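Local coordinates for serine--tRNA ligase, cytoplasmic (Candida albicans, PDB 3QO8), which catalyses the attachment of serine to tRNA(Ser), first activating the amino acid with ATP to Ser-AMP and then transferring it to the acceptor end of the tRNA, at residues Asn5-Glu10 and Glu30-Ile35; Pro15-Ala20 and Gly109-Glu114; Tyr178-Tyr183 and Ala407-Ile412; Val185-Ala190 and Glu429-Tyr434. One frame throughout, in Å; residues are numbered along the deposited sequence.

Contact 1. Residues Asn5-Glu10 and Glu30-Ile35; sequences NAFLVE and ELVDEI
Ile35 lies against one face of the Phe7 ring and meets it with both of its branches. Its CG2 methyl makes a CH-pi contact, 3.9 Å from the centroid of the Phe7 ring and 22° off the ring normal, displaced toward the CG and CD1 rim. The other branch reaches farther along the ring, where Ile35 CD1 comes to 3.6 Å from Phe7 CE1. Two points of support thus hold the phenyl along its CD1 side. Val32, one turn earlier on the helix, approaches at the ring edge, with its CG1 at 4.1 Å from Phe7 CD1. CG1 of Val32 stands anti to the backbone N (chi1 179°), which directs this methyl to the ring while CG2 faces helix 15-25. Behind Phe7, a short 3-10 turn is closed by the bond from Leu8 N to Asn5 O, 3.0 Å.

Ile18 of helix 15-25 touches both Phe7 and Val32, and Val108 adds to the packing around Phe7 and Ile35. The contact therefore pins the N-terminal loop where helix 15-25 meets the base of the two-helix arm, formed by helix 30-65 and by helix 74-107, whose Leu101, Lys104 and Ile105 cover Ile35.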
# COMPACT_ATOMS: atom_id res chain seq x y z
N ASN A 5 14.49 -35.35 7.62
CA ASN A 5 15.52 -36.36 7.43
C ASN A 5 16.94 -35.81 7.50
O ASN A 5 17.90 -36.56 7.75
CB ASN A 5 15.28 -37.14 6.13
CG ASN A 5 14.13 -38.12 6.26
OD1 ASN A 5 13.59 -38.33 7.34
ND2 ASN A 5 13.75 -38.74 5.14
N ALA A 6 17.09 -34.50 7.30
CA ALA A 6 18.40 -33.87 7.40
C ALA A 6 19.00 -34.04 8.80
O ALA A 6 20.22 -34.03 8.96
CB ALA A 6 18.32 -32.39 7.03
N PHE A 7 18.15 -34.18 9.81
CA PHE A 7 18.61 -34.30 11.19
C PHE A 7 18.91 -35.75 11.58
O PHE A 7 19.42 -36.01 12.66
CB PHE A 7 17.54 -33.75 12.16
CG PHE A 7 17.25 -32.29 11.97
CD1 PHE A 7 17.81 -31.34 12.82
CD2 PHE A 7 16.41 -31.86 10.95
CE1 PHE A 7 17.55 -29.99 12.65
CE2 PHE A 7 16.14 -30.51 10.77
CZ PHE A 7 16.72 -29.57 11.62
N LEU A 8 18.60 -36.68 10.69
CA LEU A 8 18.59 -38.10 11.04
C LEU A 8 19.66 -38.89 10.31
O LEU A 8 19.54 -39.16 9.11
CB LEU A 8 17.21 -38.69 10.76
CG LEU A 8 16.09 -37.89 11.45
CD1 LEU A 8 14.71 -38.37 11.01
CD2 LEU A 8 16.26 -37.98 12.96
N VAL A 9 20.72 -39.24 11.03
CA VAL A 9 21.82 -40.00 10.48
C VAL A 9 21.32 -41.28 9.82
O VAL A 9 21.81 -41.68 8.76
CB VAL A 9 22.85 -40.37 11.57
CG1 VAL A 9 23.50 -41.69 11.26
CG2 VAL A 9 23.90 -39.28 11.69
N GLU A 10 20.34 -41.91 10.45
CA GLU A 10 19.84 -43.20 9.98
C GLU A 10 19.05 -43.04 8.69
O GLU A 10 18.78 -44.02 7.99
CB GLU A 10 18.98 -43.86 11.06
CG GLU A 10 17.70 -43.09 11.39
CD GLU A 10 17.88 -42.07 12.51
OE1 GLU A 10 18.96 -41.43 12.60
OE2 GLU A 10 16.92 -41.91 13.31
N GLU A 30 21.88 -26.43 20.46
CA GLU A 30 21.11 -27.38 21.25
C GLU A 30 19.88 -27.86 20.49
O GLU A 30 19.51 -29.04 20.57
CB GLU A 30 20.68 -26.74 22.58
CG GLU A 30 21.85 -26.35 23.48
CD GLU A 30 21.40 -25.63 24.73
OE1 GLU A 30 20.49 -24.77 24.64
OE2 GLU A 30 21.94 -25.93 25.82
N LEU A 31 19.25 -26.94 19.76
CA LEU A 31 18.07 -27.25 18.96
C LEU A 31 18.20 -28.58 18.22
O LEU A 31 17.24 -29.34 18.13
CB LEU A 31 17.81 -26.15 17.93
CG LEU A 31 16.68 -25.15 18.20
CD1 LEU A 31 16.90 -24.44 19.52
CD2 LEU A 31 16.58 -24.15 17.06
N VAL A 32 19.39 -28.85 17.69
CA VAL A 32 19.58 -30.03 16.85
C VAL A 32 19.39 -31.34 17.62
O VAL A 32 18.63 -32.22 17.20
CB VAL A 32 20.92 -30.00 16.11
CG1 VAL A 32 21.10 -31.25 15.28
CG2 VAL A 32 20.98 -28.75 15.24
N ASP A 33 20.07 -31.47 18.75
CA ASP A 33 19.90 -32.64 19.60
C ASP A 33 18.45 -32.81 20.06
O ASP A 33 17.93 -33.92 20.08
CB ASP A 33 20.83 -32.57 20.81
CG ASP A 33 22.28 -32.86 20.44
OD1 ASP A 33 22.53 -33.82 19.67
OD2 ASP A 33 23.17 -32.13 20.93
N GLU A 34 17.81 -31.70 20.42
CA GLU A 34 16.41 -31.74 20.85
C GLU A 34 15.50 -32.25 19.76
O GLU A 34 14.58 -33.04 20.00
CB GLU A 34 15.95 -30.35 21.29
CG GLU A 34 16.81 -29.77 22.40
CD GLU A 34 16.36 -28.39 22.84
OE1 GLU A 34 15.38 -27.87 22.26
OE2 GLU A 34 16.98 -27.83 23.76
N ILE A 35 15.75 -31.79 18.54
CA ILE A 35 14.95 -32.20 17.40
C ILE A 35 15.09 -33.70 17.20
O ILE A 35 14.10 -34.41 17.00
CB ILE A 35 15.36 -31.41 16.15
CG1 ILE A 35 14.76 -30.00 16.23
CG2 ILE A 35 14.90 -32.11 14.88
CD1 ILE A 35 15.44 -29.00 15.35

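Contact 2. Residues Pro15-Ala20 and Gly109-Glu114; sequences PEIIKA and GNIVHE
Ile111 carries most of this contact, fitting its branched side chain against two successive isoleucines of helix 15-25. Its backbone crosses the helix, coming close to it at Ile111, and the two branches of the side chain divide the work. The CD1 methyl goes to Ile18, lying 3.8 Å from Ile18 CG1 and 4.0 Å from Ile18 CA, so that it rests on the root of that side chain and on the helix backbone. The CG2 methyl meets Ile17 methyl to methyl, with Ile111 CG2 at 3.9 Å from Ile17 CG2. A bend at chi2 of Ile111 (-45°) folds CD1 back in place of an extended chain and brings it down on Ile18.

Ile17 lies on the outer side of the helix, and its meeting with Ile111 forms the more exposed end of the contact. Ile18 is buried. Its CG1 receives Ile111, and the residue is packed by the 109-114 segment and by helix 30-65. Both isoleucines cross Ile111 at about a right angle, each pair meeting through single carbons.

Polar bonds fix the path of the 109-114 segment next to this apolar patch. Ser21 OG pairs with Val112 N and Arg25 NH2 with Asn110 O, both from the same helix, while Asn110 ND2 bonds to Thr374 OG1 and to the carbonyl oxygen of Ala347.

The arrangement belongs to the N-terminal tRNA-binding domain of type-1 seryl-tRNA synthetases: the extended chain leaving the long helical arm passes across helix 15-25 on its way to strand 126-131 of the catalytic core.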
# COMPACT_ATOMS: atom_id res chain seq x y z
N PRO A 15 23.32 -34.39 11.05
CA PRO A 15 23.07 -33.43 12.13
C PRO A 15 24.31 -32.60 12.44
O PRO A 15 24.16 -31.47 12.91
CB PRO A 15 22.72 -34.32 13.33
CG PRO A 15 23.19 -35.70 12.96
CD PRO A 15 23.06 -35.78 11.48
N GLU A 16 25.51 -33.13 12.19
CA GLU A 16 26.74 -32.40 12.48
C GLU A 16 26.83 -31.14 11.63
O GLU A 16 27.20 -30.07 12.12
CB GLU A 16 27.98 -33.28 12.23
CG GLU A 16 28.00 -34.62 12.95
CD GLU A 16 27.90 -34.48 14.47
OE1 GLU A 16 28.19 -33.38 14.99
OE2 GLU A 16 27.52 -35.48 15.13
N ILE A 17 26.52 -31.29 10.35
CA ILE A 17 26.49 -30.18 9.40
C ILE A 17 25.54 -29.10 9.89
O ILE A 17 25.82 -27.89 9.80
CB ILE A 17 26.02 -30.67 8.02
CG1 ILE A 17 27.07 -31.58 7.40
CG2 ILE A 17 25.74 -29.51 7.10
CD1 ILE A 17 26.61 -32.27 6.13
N ILE A 18 24.40 -29.53 10.42
CA ILE A 18 23.40 -28.58 10.90
C ILE A 18 23.90 -27.84 12.14
O ILE A 18 23.73 -26.63 12.26
CB ILE A 18 22.04 -29.25 11.17
CG1 ILE A 18 21.52 -29.93 9.90
CG2 ILE A 18 21.03 -28.21 11.64
CD1 ILE A 18 20.18 -30.70 10.09
N LYS A 19 24.56 -28.57 13.05
CA LYS A 19 25.12 -27.95 14.25
C LYS A 19 26.20 -26.93 13.90
O LYS A 19 26.27 -25.85 14.49
CB LYS A 19 25.72 -29.01 15.19
CG LYS A 19 24.71 -29.90 15.90
CD LYS A 19 25.29 -30.39 17.22
CE LYS A 19 24.46 -31.51 17.84
NZ LYS A 19 24.83 -32.84 17.29
N ALA A 20 27.06 -27.29 12.95
CA ALA A 20 28.11 -26.38 12.51
C ALA A 20 27.46 -25.12 11.93
O ALA A 20 27.92 -24.01 12.17
CB ALA A 20 29.00 -27.04 11.48
N GLY A 109 17.83 -22.36 11.15
CA GLY A 109 18.14 -21.68 9.90
C GLY A 109 18.65 -22.63 8.83
O GLY A 109 19.08 -23.74 9.11
N ASN A 110 18.57 -22.18 7.59
CA ASN A 110 19.07 -22.94 6.45
C ASN A 110 20.57 -23.23 6.62
O ASN A 110 21.28 -22.49 7.32
CB ASN A 110 18.82 -22.15 5.17
CG ASN A 110 18.80 -23.02 3.94
OD1 ASN A 110 19.01 -24.22 4.02
ND2 ASN A 110 18.52 -22.42 2.78
N ILE A 111 21.06 -24.29 6.00
CA ILE A 111 22.49 -24.63 6.08
C ILE A 111 23.33 -23.57 5.40
O ILE A 111 23.21 -23.35 4.19
CB ILE A 111 22.81 -25.97 5.41
CG1 ILE A 111 21.95 -27.09 6.01
CG2 ILE A 111 24.31 -26.29 5.54
CD1 ILE A 111 21.90 -27.05 7.50
N VAL A 112 24.19 -22.91 6.17
CA VAL A 112 25.08 -21.91 5.61
C VAL A 112 26.07 -22.53 4.63
O VAL A 112 26.79 -23.48 4.96
CB VAL A 112 25.85 -21.15 6.70
CG1 VAL A 112 26.78 -20.15 6.05
CG2 VAL A 112 24.87 -20.47 7.64
N HIS A 113 26.11 -21.98 3.43
CA HIS A 113 26.97 -22.48 2.38
C HIS A 113 28.44 -22.38 2.82
O HIS A 113 28.86 -21.40 3.43
CB HIS A 113 26.73 -21.69 1.10
CG HIS A 113 27.38 -22.29 -0.11
ND1 HIS A 113 28.53 -21.77 -0.66
CD2 HIS A 113 27.05 -23.36 -0.86
CE1 HIS A 113 28.88 -22.50 -1.71
NE2 HIS A 113 27.99 -23.46 -1.86
N GLU A 114 29.20 -23.42 2.51
CA GLU A 114 30.60 -23.50 2.92
C GLU A 114 31.47 -22.32 2.50
O GLU A 114 32.52 -22.07 3.10
CB GLU A 114 31.23 -24.80 2.41
CG GLU A 114 30.75 -26.03 3.15
CD GLU A 114 31.20 -26.05 4.60
OE1 GLU A 114 32.02 -25.19 4.98
OE2 GLU A 114 30.73 -26.94 5.36

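Contact 3. Residues Tyr178-Tyr183 and Ala407-Ile412; sequences YFLRNY and ATERTI. With SSA (5'-O-(N-(L-seryl)-sulfamoyl)adenosine), chain B.
Tyr178 and Glu409 meet through their polar ends, yet without a hydrogen bond between them. Tyr178 OH lies 3.2 Å from Glu409 OE2, and 3.5 Å from Glu409 CG, with ring and carboxylate planes turned 68° apart. Each group is bonded elsewhere: the phenol to Ala297 O, the carboxylate through OE1 to Glu299 N. A bend at chi2 of Glu409 (84°) turns the carboxylate toward the phenol oxygen.

Leu180 adds a methyl: it points at the helix and sets its CD1 at 3.9 Å from Glu409 OE2, covering the carboxylate oxygen that faces the tyrosine.

Within 407-412, Ala407 O accepts twice. Thr411 N donates at 2.9 Å in the regular helical bond, and Thr411 OG1 donates at 3.0 Å, about 50° out of the carbonyl plane, tying the threonine back onto the first turn.

On the ligand side, the seryl-sulfamoyl adenosine is held against the same turn. Ala407 CB packs at 3.4 Å from C1' of its ribose, and one face of the Arg410 guanidinium lies over the ribose C2' and the adenine, with Arg410 NH2 at 3.6 Å from the ligand C4. Phe293 O and Glu366 O bond Arg410 NE and NH1 and so steady the plane. This arginine, on the helix after the strand, is the motif 3 arginine of class II synthetases.

Leu180 and Arg181 continue the sheet into the second subunit. With the phenol donating to Ala297 O, its approach to Glu409 OE2 probably owes more to the outer partners of both groups than to a bond between them.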
# COMPACT_ATOMS: atom_id res chain seq x y z
N TYR A 178 6.31 10.80 4.09
CA TYR A 178 6.68 11.72 3.02
C TYR A 178 5.69 11.71 1.87
O TYR A 178 5.03 10.69 1.63
CB TYR A 178 8.07 11.39 2.46
CG TYR A 178 8.15 10.02 1.80
CD1 TYR A 178 8.08 9.89 0.42
CD2 TYR A 178 8.29 8.87 2.57
CE1 TYR A 178 8.15 8.63 -0.18
CE2 TYR A 178 8.37 7.62 1.98
CZ TYR A 178 8.30 7.50 0.60
OH TYR A 178 8.39 6.26 0.02
N PHE A 179 5.62 12.84 1.17
CA PHE A 179 5.03 12.90 -0.16
C PHE A 179 6.19 13.02 -1.13
O PHE A 179 7.18 13.66 -0.80
CB PHE A 179 4.20 14.17 -0.32
CG PHE A 179 2.92 14.20 0.47
CD1 PHE A 179 1.69 14.11 -0.18
CD2 PHE A 179 2.94 14.36 1.85
CE1 PHE A 179 0.50 14.15 0.53
CE2 PHE A 179 1.76 14.40 2.57
CZ PHE A 179 0.53 14.30 1.91
N LEU A 180 6.07 12.44 -2.33
CA LEU A 180 6.99 12.79 -3.41
C LEU A 180 6.33 13.88 -4.24
O LEU A 180 5.10 13.89 -4.36
CB LEU A 180 7.31 11.57 -4.28
CG LEU A 180 8.04 10.44 -3.55
CD1 LEU A 180 8.20 9.26 -4.50
CD2 LEU A 180 9.41 10.91 -3.03
N ARG A 181 7.12 14.79 -4.81
CA ARG A 181 6.56 15.93 -5.56
C ARG A 181 7.29 16.12 -6.88
O ARG A 181 8.51 15.93 -6.94
CB ARG A 181 6.75 17.24 -4.78
CG ARG A 181 5.88 17.46 -3.59
CD ARG A 181 6.31 18.75 -2.87
NE ARG A 181 6.42 19.88 -3.80
CZ ARG A 181 5.45 20.74 -4.08
NH1 ARG A 181 4.25 20.64 -3.49
NH2 ARG A 181 5.68 21.72 -4.94
N ASN A 182 6.57 16.53 -7.92
CA ASN A 182 7.22 16.92 -9.16
C ASN A 182 8.18 15.84 -9.64
O ASN A 182 7.79 14.68 -9.82
CB ASN A 182 8.01 18.22 -8.97
CG ASN A 182 7.12 19.41 -8.68
OD1 ASN A 182 6.15 19.65 -9.40
ND2 ASN A 182 7.45 20.18 -7.62
N TYR A 183 9.44 16.20 -9.83
CA TYR A 183 10.41 15.25 -10.36
C TYR A 183 10.74 14.11 -9.39
O TYR A 183 11.31 13.10 -9.80
CB TYR A 183 11.68 15.95 -10.86
CG TYR A 183 11.45 16.71 -12.14
CD1 TYR A 183 11.39 18.09 -12.16
CD2 TYR A 183 11.26 16.03 -13.34
CE1 TYR A 183 11.17 18.79 -13.34
CE2 TYR A 183 11.03 16.71 -14.52
CZ TYR A 183 10.99 18.08 -14.52
OH TYR A 183 10.76 18.76 -15.69
N ALA A 407 15.34 -0.87 -5.03
CA ALA A 407 14.45 -0.23 -4.07
C ALA A 407 14.47 1.23 -4.47
O ALA A 407 15.50 1.90 -4.34
CB ALA A 407 14.98 -0.41 -2.66
N THR A 408 13.37 1.73 -5.01
CA THR A 408 13.46 2.94 -5.83
C THR A 408 13.76 4.23 -5.04
O THR A 408 14.58 5.04 -5.48
CB THR A 408 12.20 3.11 -6.73
OG1 THR A 408 11.04 3.22 -5.91
CG2 THR A 408 12.03 1.88 -7.66
N GLU A 409 13.10 4.43 -3.92
CA GLU A 409 13.36 5.65 -3.14
C GLU A 409 14.83 5.68 -2.69
O GLU A 409 15.49 6.73 -2.77
CB GLU A 409 12.42 5.77 -1.94
CG GLU A 409 11.01 6.36 -2.29
CD GLU A 409 10.01 5.32 -2.81
OE1 GLU A 409 10.36 4.14 -2.91
OE2 GLU A 409 8.85 5.71 -3.13
N ARG A 410 15.36 4.55 -2.22
CA ARG A 410 16.76 4.53 -1.79
C ARG A 410 17.72 4.68 -2.98
O ARG A 410 18.76 5.35 -2.88
CB ARG A 410 17.11 3.28 -0.96
CG ARG A 410 18.54 3.36 -0.40
CD ARG A 410 18.89 2.18 0.52
NE ARG A 410 18.09 2.22 1.74
CZ ARG A 410 18.28 1.41 2.77
NH1 ARG A 410 19.27 0.52 2.74
NH2 ARG A 410 17.50 1.52 3.84
N THR A 411 17.36 4.08 -4.11
CA THR A 411 18.14 4.28 -5.32
C THR A 411 18.13 5.75 -5.75
O THR A 411 19.13 6.26 -6.22
CB THR A 411 17.64 3.38 -6.47
OG1 THR A 411 17.89 2.01 -6.11
CG2 THR A 411 18.37 3.69 -7.77
N ILE A 412 17.00 6.42 -5.60
CA ILE A 412 16.96 7.86 -5.86
C ILE A 412 17.97 8.59 -4.98
O ILE A 412 18.69 9.47 -5.46
CB ILE A 412 15.56 8.45 -5.64
CG1 ILE A 412 14.62 8.04 -6.79
CG2 ILE A 412 15.66 9.99 -5.53
CD1 ILE A 412 13.12 8.37 -6.56
N10 SSA B . 13.42 -9.54 -0.95
CA SSA B . 14.76 -9.16 -0.51
CB SSA B . 15.60 -8.71 -1.70
OG SSA B . 15.13 -7.44 -2.20
C9 SSA B . 14.69 -8.06 0.51
O9 SSA B . 13.63 -7.52 0.80
N8 SSA B . 15.84 -7.71 1.08
S1 SSA B . 16.01 -6.38 1.95
O1S SSA B . 15.34 -6.44 3.21
O2S SSA B . 17.41 -6.16 2.15
O5' SSA B . 15.49 -5.17 1.15
C5' SSA B . 15.92 -4.92 -0.17
C4' SSA B . 16.30 -3.45 -0.31
O4' SSA B . 15.21 -2.56 -0.03
C3' SSA B . 17.40 -3.00 0.63
O3' SSA B . 18.67 -3.44 0.14
C2' SSA B . 17.21 -1.49 0.60
O2' SSA B . 17.80 -0.94 -0.60
C1' SSA B . 15.70 -1.33 0.50
N9 SSA B . 15.11 -1.10 1.83
C8 SSA B . 15.03 -1.98 2.84
N7 SSA B . 14.45 -1.37 3.90
C5 SSA B . 14.16 -0.11 3.53
C6 SSA B . 13.56 0.95 4.17
N6 SSA B . 13.14 0.80 5.45
N1 SSA B . 13.40 2.13 3.51
C2 SSA B . 13.82 2.26 2.25
N3 SSA B . 14.40 1.24 1.60
C4 SSA B . 14.59 0.06 2.23

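Contact 4. Residues Val185-Ala190 and Glu429-Tyr434. With SSA (5'-O-(N-(L-seryl)-sulfamoyl)adenosine), chain D.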
# COMPACT_ATOMS: atom_id res chain seq x y z
N VAL A 185 8.36 12.39 -8.03
CA VAL A 185 7.42 11.39 -8.53
C VAL A 185 7.94 10.81 -9.84
O VAL A 185 7.95 9.60 -10.01
CB VAL A 185 6.01 11.98 -8.77
CG1 VAL A 185 5.05 10.87 -9.30
CG2 VAL A 185 5.44 12.63 -7.49
N PHE A 186 8.38 11.68 -10.75
CA PHE A 186 8.83 11.22 -12.08
C PHE A 186 10.06 10.30 -12.00
O PHE A 186 10.17 9.32 -12.74
CB PHE A 186 9.12 12.41 -13.00
CG PHE A 186 7.88 13.13 -13.49
CD1 PHE A 186 6.72 12.43 -13.79
CD2 PHE A 186 7.89 14.51 -13.67
CE1 PHE A 186 5.59 13.09 -14.26
CE2 PHE A 186 6.75 15.18 -14.14
CZ PHE A 186 5.61 14.47 -14.43
N LEU A 187 10.98 10.61 -11.10
CA LEU A 187 12.16 9.77 -10.94
C LEU A 187 11.80 8.41 -10.37
O LEU A 187 12.36 7.39 -10.76
CB LEU A 187 13.20 10.44 -10.04
CG LEU A 187 14.08 11.50 -10.72
CD1 LEU A 187 14.75 12.39 -9.70
CD2 LEU A 187 15.09 10.83 -11.65
N ASN A 188 10.90 8.40 -9.39
CA ASN A 188 10.45 7.14 -8.82
C ASN A 188 9.80 6.24 -9.88
O ASN A 188 10.14 5.07 -10.01
CB ASN A 188 9.51 7.38 -7.65
CG ASN A 188 9.46 6.21 -6.69
OD1 ASN A 188 10.48 5.81 -6.12
ND2 ASN A 188 8.27 5.67 -6.49
N GLN A 189 8.88 6.82 -10.66
CA GLN A 189 8.25 6.09 -11.76
C GLN A 189 9.27 5.65 -12.81
O GLN A 189 9.17 4.54 -13.35
CB GLN A 189 7.14 6.93 -12.39
CG GLN A 189 5.89 7.04 -11.51
CD GLN A 189 5.25 5.68 -11.25
OE1 GLN A 189 5.05 5.28 -10.10
NE2 GLN A 189 4.94 4.97 -12.32
N ALA A 190 10.23 6.52 -13.11
CA ALA A 190 11.28 6.19 -14.06
C ALA A 190 12.00 4.92 -13.62
O ALA A 190 12.21 4.02 -14.42
CB ALA A 190 12.29 7.38 -14.22
N GLU A 429 21.21 9.31 -17.91
CA GLU A 429 20.79 9.14 -19.30
C GLU A 429 19.72 8.06 -19.52
O GLU A 429 18.74 8.31 -20.21
CB GLU A 429 21.98 8.93 -20.23
CG GLU A 429 21.70 9.27 -21.69
CD GLU A 429 20.89 8.20 -22.41
OE1 GLU A 429 20.93 7.03 -21.97
OE2 GLU A 429 20.22 8.53 -23.42
N VAL A 430 19.89 6.88 -18.95
CA VAL A 430 18.94 5.78 -19.17
C VAL A 430 17.54 6.07 -18.64
O VAL A 430 16.60 5.41 -19.06
CB VAL A 430 19.41 4.44 -18.55
CG1 VAL A 430 20.77 4.04 -19.09
CG2 VAL A 430 19.43 4.53 -17.02
N LEU A 431 17.39 7.03 -17.73
CA LEU A 431 16.07 7.32 -17.16
C LEU A 431 15.31 8.37 -17.95
O LEU A 431 14.10 8.51 -17.81
CB LEU A 431 16.19 7.77 -15.69
CG LEU A 431 16.74 6.75 -14.70
CD1 LEU A 431 16.79 7.33 -13.29
CD2 LEU A 431 15.89 5.47 -14.71
N ARG A 432 16.03 9.14 -18.77
CA ARG A 432 15.45 10.29 -19.45
C ARG A 432 14.19 9.98 -20.25
O ARG A 432 13.24 10.76 -20.24
CB ARG A 432 16.50 10.98 -20.33
CG ARG A 432 17.53 11.73 -19.51
CD ARG A 432 18.75 12.19 -20.32
NE ARG A 432 19.83 12.58 -19.41
CZ ARG A 432 21.00 13.07 -19.81
NH1 ARG A 432 21.26 13.21 -21.10
NH2 ARG A 432 21.92 13.40 -18.90
N LYS A 433 14.18 8.84 -20.93
CA LYS A 433 13.07 8.51 -21.80
C LYS A 433 11.81 8.20 -20.99
O LYS A 433 10.72 8.18 -21.55
CB LYS A 433 13.42 7.35 -22.73
CG LYS A 433 13.47 5.99 -22.05
CD LYS A 433 13.80 4.87 -23.02
CE LYS A 433 12.68 3.84 -23.09
NZ LYS A 433 11.40 4.39 -23.65
N TYR A 434 11.97 7.98 -19.69
CA TYR A 434 10.83 7.62 -18.83
C TYR A 434 10.21 8.83 -18.16
O TYR A 434 9.24 8.71 -17.41
CB TYR A 434 11.24 6.58 -17.77
CG TYR A 434 11.69 5.26 -18.36
CD1 TYR A 434 10.76 4.28 -18.69
CD2 TYR A 434 13.03 5.01 -18.61
CE1 TYR A 434 11.16 3.07 -19.25
CE2 TYR A 434 13.44 3.80 -19.16
CZ TYR A 434 12.50 2.84 -19.48
OH TYR A 434 12.89 1.64 -20.02
N10 SSA D . 30.56 3.78 -21.10
CA SSA D . 29.76 4.98 -21.29
CB SSA D . 28.41 4.59 -21.86
OG SSA D . 27.57 5.74 -21.99
C9 SSA D . 29.58 5.68 -19.97
O9 SSA D . 28.99 6.74 -19.90
N8 SSA D . 30.10 5.08 -18.90
S1 SSA D . 29.83 5.63 -17.41
O1S SSA D . 30.23 4.63 -16.47
O2S SSA D . 30.56 6.84 -17.20
O5' SSA D . 28.32 5.93 -17.26
C5' SSA D . 27.38 4.90 -16.97
C4' SSA D . 25.99 5.43 -17.31
O4' SSA D . 25.55 6.38 -16.33
C3' SSA D . 25.97 6.15 -18.64
O3' SSA D . 25.51 5.29 -19.69
C2' SSA D . 25.01 7.30 -18.45
O2' SSA D . 23.70 6.92 -18.89
C1' SSA D . 24.97 7.53 -16.95
N9 SSA D . 25.77 8.75 -16.68
C8 SSA D . 27.01 8.82 -16.17
N7 SSA D . 27.38 10.12 -16.10
C5 SSA D . 26.36 10.87 -16.58
C6 SSA D . 26.16 12.23 -16.75
N6 SSA D . 27.12 13.13 -16.40
N1 SSA D . 24.99 12.66 -17.28
C2 SSA D . 24.03 11.79 -17.62
N3 SSA D . 24.19 10.47 -17.46
C4 SSA D . 25.35 9.99 -16.95
O HOH W 1 8.53 9.38 -14.89
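Ala190 offers a shallow hollow on helix 185-190, and Tyr434 settles into it at the level of its CB. Tyr434 CB lies 3.7 Å from Ala190 CA and 3.8 Å from Ala190 CB. A side chain as small as alanine lets the two backbones come close, with Ala190 CA 5.0 Å from Tyr434 CA. The ring leads away from 185-190 and lies along later turns of the same helix, against Asn193 and Ser197; one of its faces passes over Ala190 O, offset toward the rim, while Lys433 CG covers the opposite face.

Leu431 is the second bump, fitting between Ala190 and Leu187, one helical turn apart. Its CD2 sits 4.0 Å from Ala190 O, beside the alanine methyl, and its CD1 reaches Leu187 CD2 at 4.2 Å. Extension at chi2 (-180°) spreads these two methyls to either residue, and Ile415 of helix 408-419 also packs on Leu431.

The helix 183-200 that carries this surface is the long helix of class II motif 1, at the dimer interface; Gln189 NE2 bonds to Asn193 OD1 of the second subunit. Near Phe186 a water joins the two backbones, donating to Phe186 O and to Tyr434 O at 2.7 Å each.

Beyond the packed turn, the far end of 429-434 borders a second copy of seryl-sulfamoyl adenosine, in a pocket apart from the active site. Glu429 N donates to N3 of its adenine at 3.2 Å, with an N-H...N angle of 148°. Arg432 runs out extended, with one face of its guanidinium over Glu429 CA, and its NE bonds to Ile427 O.

How the contacts relate
Contacts 1 and 2 belong to the N-terminal tRNA-binding domain and meet at helix 15-25, where Lys19 NZ lies 3.5 Å from Asp33 OD1, a weak ion pair. Both are purely apolar across their segments, contact 1 being buried and contact 2 partly open at Ile17. Contacts 3 and 4 lie on the opposite side of the chain's centre, contact 3 about 40 Å from contact 2 between centres, where strand 179-181 runs into helix 183-200. Both are buried, like contact 1, and both touch the second subunit. Asn188 joins them, its OD1 lying 2.7 Å from Thr408 OG1. Contact 3 is polar and borders the active site, whereas contact 4 is apolar with one bridging water and flanks the second ligand.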